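Ribonuclease VapC (Caulobacter crescentus, PDB 5K8J) is the toxin of a toxin-antitoxin pair, a PIN-domain protein that probably acts as a magnesium-dependent ribonuclease and is held in complex with its VapB antitoxin. Local coordinates at residues Ala2-Thr7 and His105-Val110. Numbering follows the deposited sequence.
Sequences AYVLDT and HRATFV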
loop_
_atom_site.group_PDB
_atom_site.type_symbol
_atom_site.label_atom_id
_atom_site.label_comp_id
_atom_site.label_asym_id
_atom_site.label_seq_id
_atom_site.Cartn_x
_atom_site.Cartn_y
_atom_site.Cartn_z
ATOM N N ALA B 2 22.378 6.881 2.783
ATOM C CA ALA B 2 22.004 6.885 4.201
ATOM C C ALA B 2 22.305 5.551 4.881
ATOM O O ALA B 2 22.399 4.518 4.228
ATOM C CB ALA B 2 20.540 7.221 4.364
ATOM N N TYR B 3 22.445 5.612 6.206
ATOM C CA TYR B 3 22.807 4.468 7.039
ATOM C C TYR B 3 21.810 4.365 8.176
ATOM O O TYR B 3 21.432 5.378 8.766
ATOM C CB TYR B 3 24.227 4.619 7.621
ATOM C CG TYR B 3 25.265 4.731 6.533
ATOM C CD1 TYR B 3 25.812 3.600 5.966
ATOM C CD2 TYR B 3 25.656 5.969 6.053
ATOM C CE1 TYR B 3 26.738 3.695 4.958
ATOM C CE2 TYR B 3 26.587 6.078 5.041
ATOM C CZ TYR B 3 27.128 4.934 4.500
ATOM O OH TYR B 3 28.044 4.999 3.467
ATOM N N VAL B 4 21.387 3.143 8.474
ATOM C CA VAL B 4 20.662 2.834 9.711
ATOM C C VAL B 4 21.618 2.120 10.653
ATOM O O VAL B 4 22.206 1.097 10.281
ATOM C CB VAL B 4 19.439 1.956 9.428
ATOM C CG1 VAL B 4 18.766 1.525 10.736
ATOM C CG2 VAL B 4 18.437 2.696 8.569
ATOM N N LEU B 5 21.783 2.639 11.877
ATOM C CA LEU B 5 22.662 2.020 12.852
ATOM C C LEU B 5 21.915 0.914 13.569
ATOM O O LEU B 5 20.815 1.142 14.080
ATOM C CB LEU B 5 23.139 3.042 13.892
ATOM C CG LEU B 5 23.905 4.242 13.347
ATOM C CD1 LEU B 5 24.501 5.106 14.515
ATOM C CD2 LEU B 5 25.036 3.810 12.427
ATOM N N ASP B 6 22.518 -0.267 13.649
ATOM C CA ASP B 6 21.917 -1.304 14.483
ATOM C C ASP B 6 21.933 -0.860 15.944
ATOM O O ASP B 6 22.727 -0.017 16.367
ATOM C CB ASP B 6 22.659 -2.631 14.314
ATOM C CG ASP B 6 21.821 -3.863 14.754
ATOM O OD1 ASP B 6 20.630 -3.705 15.164
ATOM O OD2 ASP B 6 22.386 -4.986 14.653
ATOM N N THR B 7 21.057 -1.464 16.734
ATOM C CA THR B 7 20.955 -1.030 18.134
ATOM C C THR B 7 22.291 -1.112 18.866
ATOM O O THR B 7 22.625 -0.224 19.667
ATOM C CB THR B 7 19.909 -1.872 18.852
ATOM O OG1 THR B 7 18.660 -1.682 18.193
ATOM C CG2 THR B 7 19.804 -1.484 20.314
ATOM N N HIS B 105 13.679 2.460 3.367
ATOM C CA HIS B 105 14.302 3.752 3.145
ATOM C C HIS B 105 15.594 3.669 2.347
ATOM O O HIS B 105 16.331 4.667 2.275
ATOM C CB HIS B 105 14.515 4.451 4.488
ATOM C CG HIS B 105 13.219 4.947 5.050
ATOM N ND1 HIS B 105 12.727 6.209 4.795
ATOM C CD2 HIS B 105 12.267 4.307 5.757
ATOM C CE1 HIS B 105 11.533 6.332 5.343
ATOM N NE2 HIS B 105 11.218 5.186 5.916
ATOM N N ARG B 106 15.849 2.536 1.687
ATOM C CA ARG B 106 16.966 2.404 0.752
ATOM C C ARG B 106 18.269 2.822 1.424
ATOM O O ARG B 106 19.099 3.539 0.841
ATOM C CB ARG B 106 16.718 3.219 -0.523
ATOM C CG ARG B 106 15.440 2.846 -1.275
ATOM C CD ARG B 106 15.357 1.370 -1.592
ATOM N NE ARG B 106 14.347 1.048 -2.616
ATOM C CZ ARG B 106 13.087 0.679 -2.376
ATOM N NH1 ARG B 106 12.620 0.594 -1.132
ATOM N NH2 ARG B 106 12.275 0.396 -3.399
ATOM N N ALA B 107 18.447 2.362 2.666
ATOM C CA ALA B 107 19.590 2.733 3.492
ATOM C C ALA B 107 20.457 1.511 3.767
ATOM O O ALA B 107 19.956 0.382 3.830
ATOM C CB ALA B 107 19.122 3.329 4.819
ATOM N N THR B 108 21.754 1.748 3.955
ATOM C CA THR B 108 22.677 0.687 4.333
ATOM C C THR B 108 22.624 0.452 5.833
ATOM O O THR B 108 22.569 1.400 6.624
ATOM C CB THR B 108 24.075 1.065 3.871
ATOM O OG1 THR B 108 24.088 1.111 2.435
ATOM C CG2 THR B 108 25.148 0.076 4.348
ATOM N N PHE B 109 22.575 -0.823 6.210
ATOM C CA PHE B 109 22.455 -1.266 7.598
ATOM C C PHE B 109 23.845 -1.552 8.166
ATOM O O PHE B 109 24.609 -2.356 7.605
ATOM C CB PHE B 109 21.554 -2.499 7.674
ATOM C CG PHE B 109 21.253 -2.945 9.064
ATOM C CD1 PHE B 109 21.834 -4.081 9.561
ATOM C CD2 PHE B 109 20.421 -2.214 9.882
ATOM C CE1 PHE B 109 21.571 -4.490 10.853
ATOM C CE2 PHE B 109 20.153 -2.642 11.176
ATOM C CZ PHE B 109 20.715 -3.768 11.648
ATOM N N VAL B 110 24.174 -0.899 9.281
ATOM C CA VAL B 110 25.490 -0.973 9.911
ATOM C C VAL B 110 25.373 -1.759 11.212
ATOM O O VAL B 110 24.583 -1.388 12.095
ATOM C CB VAL B 110 26.022 0.431 10.207
ATOM C CG1 VAL B 110 27.369 0.349 10.875
ATOM C CG2 VAL B 110 26.113 1.233 8.927
HETATM O O HOH W 1 20.517 6.145 0.806
#
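V4 is gripped from both its N-H and its carbonyl by the strand 108-110, which runs parallel to strand 3-5 with axes 4.6 Å apart and directions 28° off. The ladder has four rungs: T108 N to A2 O, V4 N to T108 O (2.8 Å), V110 N to V4 O, the straightest of the four, and D6 N to V110 O (2.8 Å), which carries the pairing past the end of the strand. At the start of the ladder, a water accepts from A2 N and donates to R106 O.

On one face Y3 lies beside T108, the two side chains running in the same direction, and its ring carbon CD1 sits 3.7 Å from T108 CB and 3.8 Å from V110 CG2. L5 brings CD2 up to V110 CB on this face. On the other face V4 splits its branches: CG2 packs on A107 CB at 3.9 Å, while CG1, anti to the backbone N (chi1 174°), reaches F109 CD2. I98 of helix 93-104 packs on both V4 and F109.

The F109 ring crosses D6 obliquely, with CZ 3.3 Å from D6 CG and the carboxylate and ring planes 51° apart. D6 OD1 takes the N-H of T7 at 2.8 Å from above the carboxylate plane, and OD2 is hydrogen-bonded to T111 OG1, so both oxygens are tethered. D6 and nearby D95 are predicted magnesium ligands, and a weak, long ion pair joins D6 to R74 of a VapB chain. Neighbouring parallel strands in the middle of the sheet, with an acidic residue just past the first, are characteristic of the PIN-domain active site.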